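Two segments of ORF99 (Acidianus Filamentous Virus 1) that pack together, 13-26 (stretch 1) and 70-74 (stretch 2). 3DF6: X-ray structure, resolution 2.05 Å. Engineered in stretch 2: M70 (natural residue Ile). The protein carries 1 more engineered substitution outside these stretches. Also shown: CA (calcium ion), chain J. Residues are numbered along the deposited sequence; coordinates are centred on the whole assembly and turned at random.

Stretch 1 13-26: VVDLFLEDRIKEFE
Stretch 2 70-74: MKKLF

The apolar centre of the contact is formed by L73 of the strand 70-74 with V14, F17 and F25 of stretch 1. L73 (chi1 t, chi2 p) leaves its backbone sideways, but its end comes nearer to stretch 1 and meets three side chains: L73 CD2 lies 4.0 Å from V14 CG1, while L73 CD1 lies 3.8 Å from F25 CZ, 4.4 Å from F17 CD2 and 4.0 Å from V14 CG2. Leucine suits this place because its branched apolar end can lie against V14, F17 and F25 together. V14 (t) and F17 (chi1 t, chi2 69°) stand on helix 13-18, whereas F25 (chi1 p, chi2 94°) comes from the extended chain at phi/psi -165/165. All four residues are buried.

The helix and the strand run nearly antiparallel, their N-to-C directions 157° apart and their axes 9.8 Å apart at closest approach. The register pairs V14 with L73 (CA to CA 8.2 Å) and L18 with K71 (CA to CA 6.5 Å), so the backbones draw together toward the C-terminal end of the helix. The strand keeps phi between -103 and -127° and psi between 123 and 141°, which turns K71 toward the helix and K72 away. The engineered selenomethionine M70 and F74, at the two ends of stretch 2, make no contact with stretch 1.

F17 points toward the strand and links the apolar centre to the polar edge. K71 CD sits over one face of its ring, 3.7 Å from the centroid and 24° off the normal, with F17 CZ 3.4 Å from K71 CD; F17 CZ also lies 3.5 Å from K72 O. L18 (chi1 m, chi2 t) flanks the lysine, its CD2 3.8 Å from K71 CB.

K71 is the residue most covered by the other stretch, within a total of 375 Å² buried between the two. Its rotamer, m, m, t, t, carries the aliphatic chain across F17 and delivers the ammonium to the end of the helix. There K71 NZ forms a salt bridge with D20 OD1 at 2.7 Å and a weak hydrogen bond to F17 O at 3.0 Å; K23 O is also 3.0 Å from K71 NZ. Lysine thus offers methylenes to the ring and charge to the oxygens of the turn.

That turn is a Schellman motif: D20 has positive phi (68/23), D20 N bonds F17 O at 2.9 Å, and R21 N bonds L16 O at 3.0 Å. K23 braces it through a 2.6 Å hydrogen bond from K23 NZ to D20 O.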

ATOM      1  N   VAL C  13      -3.866  -6.580   2.536  1.00 12.96           N
ATOM      2  CA  VAL C  13      -3.863  -5.391   1.668  1.00 13.23           C
ATOM      3  C   VAL C  13      -4.608  -5.722   0.379  1.00 13.24           C
ATOM      4  O   VAL C  13      -5.494  -4.964  -0.043  1.00 13.56           O
ATOM      5  CB  VAL C  13      -2.414  -4.851   1.391  1.00 13.31           C
ATOM      6  CG1 VAL C  13      -2.375  -3.820   0.219  1.00 12.98           C
ATOM      7  CG2 VAL C  13      -1.805  -4.225   2.666  1.00 11.82           C
ATOM      8  N   VAL C  14      -4.268  -6.857  -0.231  1.00 13.05           N
ATOM      9  CA  VAL C  14      -4.894  -7.268  -1.491  1.00 13.64           C
ATOM     10  C   VAL C  14      -6.396  -7.527  -1.269  1.00 14.30           C
ATOM     11  O   VAL C  14      -7.238  -7.054  -2.047  1.00 13.60           O
ATOM     12  CB  VAL C  14      -4.128  -8.476  -2.160  1.00 13.92           C
ATOM     13  CG1 VAL C  14      -4.899  -9.066  -3.345  1.00 14.52           C
ATOM     14  CG2 VAL C  14      -2.754  -8.034  -2.603  1.00 12.47           C
ATOM     15  N   ASP C  15      -6.726  -8.236  -0.184  1.00 13.95           N
ATOM     16  CA  ASP C  15      -8.125  -8.430   0.179  1.00 14.89           C
ATOM     17  C   ASP C  15      -8.907  -7.111   0.305  1.00 13.95           C
ATOM     18  O   ASP C  15     -10.018  -7.003  -0.210  1.00 13.20           O
ATOM     19  CB  ASP C  15      -8.237  -9.223   1.479  1.00 15.01           C
ATOM     20  CG  ASP C  15      -7.871 -10.672   1.290  1.00 18.85           C
ATOM     21  OD1 ASP C  15      -7.907 -11.142   0.132  1.00 20.87           O
ATOM     22  OD2 ASP C  15      -7.540 -11.339   2.294  1.00 24.71           O
ATOM     23  N   LEU C  16      -8.314  -6.128   0.983  1.00 12.69           N
ATOM     24  CA  LEU C  16      -8.964  -4.839   1.231  1.00 12.49           C
ATOM     25  C   LEU C  16      -9.119  -4.050  -0.073  1.00 12.02           C
ATOM     26  O   LEU C  16     -10.091  -3.301  -0.269  1.00 10.89           O
ATOM     27  CB  LEU C  16      -8.142  -4.018   2.231  1.00 12.28           C
ATOM     28  CG  LEU C  16      -8.236  -4.433   3.695  1.00 13.35           C
ATOM     29  CD1 LEU C  16      -7.081  -3.780   4.462  1.00 14.85           C
ATOM     30  CD2 LEU C  16      -9.581  -4.035   4.304  1.00 15.23           C
ATOM     31  N   PHE C  17      -8.140  -4.213  -0.945  1.00 11.80           N
ATOM     32  CA  PHE C  17      -8.185  -3.654  -2.282  1.00 13.48           C
ATOM     33  C   PHE C  17      -9.340  -4.265  -3.077  1.00 13.96           C
ATOM     34  O   PHE C  17     -10.143  -3.528  -3.669  1.00 13.70           O
ATOM     35  CB  PHE C  17      -6.828  -3.829  -3.002  1.00 13.66           C
ATOM     36  CG  PHE C  17      -6.907  -3.639  -4.497  1.00 14.05           C
ATOM     37  CD1 PHE C  17      -7.155  -2.376  -5.038  1.00 11.52           C
ATOM     38  CD2 PHE C  17      -6.766  -4.730  -5.352  1.00 12.70           C
ATOM     39  CE1 PHE C  17      -7.257  -2.185  -6.422  1.00 12.53           C
ATOM     40  CE2 PHE C  17      -6.853  -4.560  -6.751  1.00 12.89           C
ATOM     41  CZ  PHE C  17      -7.114  -3.288  -7.285  1.00 12.21           C
ATOM     42  N   LEU C  18      -9.452  -5.598  -3.068  1.00 14.29           N
ATOM     43  CA  LEU C  18     -10.575  -6.251  -3.734  1.00 15.19           C
ATOM     44  C   LEU C  18     -11.966  -5.853  -3.161  1.00 15.90           C
ATOM     45  O   LEU C  18     -12.941  -5.731  -3.932  1.00 16.12           O
ATOM     46  CB  LEU C  18     -10.373  -7.791  -3.836  1.00 15.63           C
ATOM     47  CG  LEU C  18      -9.064  -8.244  -4.535  1.00 15.23           C
ATOM     48  CD1 LEU C  18      -8.846  -9.773  -4.390  1.00 13.59           C
ATOM     49  CD2 LEU C  18      -8.981  -7.811  -6.004  1.00 14.71           C
ATOM     50  N   GLU C  19     -12.041  -5.625  -1.842  1.00 15.51           N
ATOM     51  CA  GLU C  19     -13.237  -5.068  -1.162  1.00 16.48           C
ATOM     52  C   GLU C  19     -13.551  -3.613  -1.511  1.00 16.00           C
ATOM     53  O   GLU C  19     -14.647  -3.115  -1.203  1.00 16.21           O
ATOM     54  CB  GLU C  19     -13.047  -5.119   0.350  1.00 16.71           C
ATOM     55  CG  GLU C  19     -13.160  -6.481   0.939  1.00 22.23           C
ATOM     56  CD  GLU C  19     -12.955  -6.494   2.445  1.00 27.09           C
ATOM     57  OE1 GLU C  19     -13.007  -5.421   3.096  1.00 29.96           O
ATOM     58  OE2 GLU C  19     -12.746  -7.606   2.972  1.00 31.94           O
ATOM     59  N   ASP C  20     -12.575  -2.938  -2.133  1.00 15.24           N
ATOM     60  CA  ASP C  20     -12.625  -1.524  -2.449  1.00 14.97           C
ATOM     61  C   ASP C  20     -12.586  -0.602  -1.228  1.00 15.24           C
ATOM     62  O   ASP C  20     -13.028   0.537  -1.295  1.00 15.51           O
ATOM     63  CB  ASP C  20     -13.827  -1.179  -3.342  1.00 15.60           C
ATOM     64  CG  ASP C  20     -13.597   0.079  -4.139  1.00 15.95           C
ATOM     65  OD1 ASP C  20     -12.458   0.297  -4.614  1.00 14.99           O
ATOM     66  OD2 ASP C  20     -14.557   0.854  -4.285  1.00 17.69           O
ATOM     67  N   ARG C  21     -12.061  -1.098  -0.115  1.00 15.06           N
ATOM     68  CA  ARG C  21     -11.713  -0.256   1.023  1.00 15.13           C
ATOM     69  C   ARG C  21     -10.402   0.463   0.689  1.00 14.59           C
ATOM     70  O   ARG C  21     -10.274   1.698   0.879  1.00 14.72           O
ATOM     71  CB  ARG C  21     -11.623  -1.100   2.295  1.00 15.80           C
ATOM     72  CG  ARG C  21     -12.912  -1.863   2.575  1.00 18.96           C
ATOM     73  CD  ARG C  21     -13.126  -2.140   4.060  1.00 22.64           C
ATOM     74  NE  ARG C  21     -13.323  -0.918   4.835  1.00 24.72           N
ATOM     75  CZ  ARG C  21     -13.816  -0.896   6.070  1.00 24.78           C
ATOM     76  NH1 ARG C  21     -14.172  -2.030   6.663  1.00 25.65           N
ATOM     77  NH2 ARG C  21     -13.955   0.253   6.712  1.00 22.00           N
ATOM     78  N   ILE C  22      -9.437  -0.305   0.168  1.00 13.04           N
ATOM     79  CA  ILE C  22      -8.297   0.306  -0.513  1.00 12.53           C
ATOM     80  C   ILE C  22      -8.747   0.431  -1.968  1.00 13.11           C
ATOM     81  O   ILE C  22      -9.027  -0.570  -2.622  1.00 13.56           O
ATOM     82  CB  ILE C  22      -7.002  -0.495  -0.365  1.00 12.71           C
ATOM     83  CG1 ILE C  22      -6.533  -0.507   1.111  1.00 13.20           C
ATOM     84  CG2 ILE C  22      -5.888   0.097  -1.242  1.00 10.75           C
ATOM     85  CD1 ILE C  22      -5.478  -1.615   1.403  1.00 13.06           C
ATOM     86  N   LYS C  23      -8.892   1.666  -2.448  1.00 13.27           N
ATOM     87  CA  LYS C  23      -9.391   1.892  -3.799  1.00 13.10           C
ATOM     88  C   LYS C  23      -8.342   1.444  -4.831  1.00 13.61           C
ATOM     89  O   LYS C  23      -8.676   0.730  -5.781  1.00 13.29           O
ATOM     90  CB  LYS C  23      -9.705   3.370  -4.020  1.00 13.14           C
ATOM     91  CG  LYS C  23     -10.578   4.041  -2.940  1.00 13.46           C
ATOM     92  CD  LYS C  23     -11.871   3.312  -2.710  1.00 14.19           C
ATOM     93  CE  LYS C  23     -12.593   3.859  -1.458  1.00 15.21           C
ATOM     94  NZ  LYS C  23     -13.780   3.040  -1.143  1.00 15.54           N
ATOM     95  N   GLU C  24      -7.103   1.924  -4.654  1.00 12.78           N
ATOM     96  CA  GLU C  24      -5.946   1.559  -5.497  1.00 13.55           C
ATOM     97  C   GLU C  24      -4.692   1.638  -4.635  1.00 13.50           C
ATOM     98  O   GLU C  24      -4.693   2.312  -3.598  1.00 13.28           O
ATOM     99  CB  GLU C  24      -5.790   2.546  -6.674  1.00 13.71           C
ATOM    100  CG  GLU C  24      -6.976   2.515  -7.648  1.00 14.59           C
ATOM    101  CD  GLU C  24      -6.660   3.231  -8.934  1.00 16.93           C
ATOM    102  OE1 GLU C  24      -6.083   4.338  -8.851  1.00 18.87           O
ATOM    103  OE2 GLU C  24      -6.972   2.682 -10.026  1.00 13.73           O
ATOM    104  N   PHE C  25      -3.614   0.994  -5.055  1.00 12.96           N
ATOM    105  CA  PHE C  25      -2.385   1.041  -4.245  1.00 13.77           C
ATOM    106  C   PHE C  25      -1.223   0.558  -5.085  1.00 14.56           C
ATOM    107  O   PHE C  25      -1.418  -0.035  -6.154  1.00 14.76           O
ATOM    108  CB  PHE C  25      -2.509   0.171  -2.965  1.00 13.05           C
ATOM    109  CG  PHE C  25      -2.382  -1.322  -3.231  1.00 14.46           C
ATOM    110  CD1 PHE C  25      -1.144  -1.959  -3.116  1.00 15.34           C
ATOM    111  CD2 PHE C  25      -3.480  -2.065  -3.654  1.00 12.44           C
ATOM    112  CE1 PHE C  25      -1.021  -3.340  -3.400  1.00 13.56           C
ATOM    113  CE2 PHE C  25      -3.358  -3.449  -3.948  1.00 12.64           C
ATOM    114  CZ  PHE C  25      -2.135  -4.069  -3.811  1.00 13.82           C
ATOM    115  N   GLU C  26      -0.019   0.834  -4.602  1.00 15.64           N
ATOM    116  CA  GLU C  26       1.191   0.209  -5.110  1.00 16.21           C
ATOM    117  C   GLU C  26       2.168   0.112  -3.954  1.00 16.60           C
ATOM    118  O   GLU C  26       2.173   0.959  -3.056  1.00 15.53           O
ATOM    119  CB  GLU C  26       1.805   1.017  -6.263  0.80 16.15           C
ATOM    120  CG  GLU C  26       2.259   2.394  -5.884  0.80 19.73           C
ATOM    121  CD  GLU C  26       2.750   3.199  -7.096  0.80 21.64           C
ATOM    122  OE1 GLU C  26       3.059   2.597  -8.162  0.80 25.32           O
ATOM    123  OE2 GLU C  26       2.862   4.433  -6.950  0.80 23.64           O
HETATM  124  N   MSE C  70     -13.892  -3.462 -12.630  1.00 18.60           N
HETATM  125  CA  MSE C  70     -12.930  -4.535 -12.567  1.00 20.96           C
HETATM  126  C   MSE C  70     -11.769  -4.117 -11.667  0.70 17.99           C
HETATM  127  O   MSE C  70     -11.357  -2.967 -11.674  1.00 18.02           O
HETATM  128  CB  MSE C  70     -12.449  -4.839 -13.977  0.70 20.09           C
HETATM  129  CG  MSE C  70     -11.088  -5.389 -14.024  0.70 24.92           C
HETATM  130 SE   MSE C  70     -10.828  -6.220 -15.699  0.70 37.22          SE
HETATM  131  CE  MSE C  70      -9.931  -4.813 -16.659  0.70 35.22           C
ATOM    132  N   LYS C  71     -11.266  -5.044 -10.867  1.00 16.56           N
ATOM    133  CA  LYS C  71     -10.069  -4.801 -10.064  1.00 15.85           C
ATOM    134  C   LYS C  71      -8.924  -5.508 -10.758  1.00 15.94           C
ATOM    135  O   LYS C  71      -9.075  -6.668 -11.167  1.00 14.60           O
ATOM    136  CB  LYS C  71     -10.220  -5.344  -8.635  1.00 16.11           C
ATOM    137  CG  LYS C  71     -11.175  -4.603  -7.683  1.00 15.67           C
ATOM    138  CD  LYS C  71     -10.511  -3.404  -7.042  1.00 16.32           C
ATOM    139  CE  LYS C  71     -11.487  -2.588  -6.180  1.00 14.39           C
ATOM    140  NZ  LYS C  71     -10.723  -1.416  -5.674  1.00 12.86           N
ATOM    141  N   LYS C  72      -7.803  -4.811 -10.927  1.00 15.25           N
ATOM    142  CA  LYS C  72      -6.615  -5.428 -11.521  1.00 17.24           C
ATOM    143  C   LYS C  72      -5.445  -5.379 -10.556  1.00 16.63           C
ATOM    144  O   LYS C  72      -5.170  -4.336  -9.943  1.00 15.56           O
ATOM    145  CB  LYS C  72      -6.212  -4.759 -12.827  1.00 17.57           C
ATOM    146  CG  LYS C  72      -7.258  -4.928 -13.970  1.00 21.19           C
ATOM    147  CD  LYS C  72      -6.688  -4.288 -15.256  1.00 22.70           C
ATOM    148  CE  LYS C  72      -7.589  -4.504 -16.455  1.00 28.12           C
ATOM    149  NZ  LYS C  72      -7.244  -3.623 -17.658  1.00 32.64           N
ATOM    150  N   LEU C  73      -4.773  -6.517 -10.442  1.00 15.81           N
ATOM    151  CA  LEU C  73      -3.623  -6.683  -9.559  1.00 15.84           C
ATOM    152  C   LEU C  73      -2.379  -7.045 -10.363  1.00 15.81           C
ATOM    153  O   LEU C  73      -2.368  -8.022 -11.108  1.00 15.83           O
ATOM    154  CB  LEU C  73      -3.916  -7.796  -8.540  1.00 15.27           C
ATOM    155  CG  LEU C  73      -2.877  -7.946  -7.425  1.00 16.91           C
ATOM    156  CD1 LEU C  73      -3.059  -6.775  -6.389  1.00 16.96           C
ATOM    157  CD2 LEU C  73      -2.951  -9.315  -6.778  1.00 15.79           C
ATOM    158  N   PHE C  74      -1.326  -6.245 -10.228  1.00 15.90           N
ATOM    159  CA  PHE C  74      -0.063  -6.531 -10.888  1.00 15.57           C
ATOM    160  C   PHE C  74       0.942  -6.975  -9.832  1.00 15.58           C
ATOM    161  O   PHE C  74       1.160  -6.259  -8.854  1.00 14.83           O
ATOM    162  CB  PHE C  74       0.462  -5.275 -11.584  1.00 15.63           C
ATOM    163  CG  PHE C  74      -0.429  -4.767 -12.662  1.00 16.56           C
ATOM    164  CD1 PHE C  74      -0.191  -5.121 -13.983  1.00 15.89           C
ATOM    165  CD2 PHE C  74      -1.509  -3.921 -12.365  1.00 18.17           C
ATOM    166  CE1 PHE C  74      -1.007  -4.651 -15.012  1.00 18.69           C
ATOM    167  CE2 PHE C  74      -2.351  -3.449 -13.384  1.00 19.97           C
ATOM    168  CZ  PHE C  74      -2.097  -3.824 -14.717  1.00 18.89           C
TER
HETATM  169 CA    CA J 102      -7.248 -12.974  -1.066  1.00 37.53          CA
HETATM  170  O   HOH W   1      -7.138 -13.907   1.401  1.00 35.86           O
HETATM  171  O   HOH W   2      -5.164 -11.696  -1.066  1.00 28.03           O
HETATM  172  O   HOH W   3      -7.618 -12.913  -3.533  1.00 37.45           O
HETATM  173  O   HOH W   4      -6.864 -15.319  -0.923  1.00 30.33           O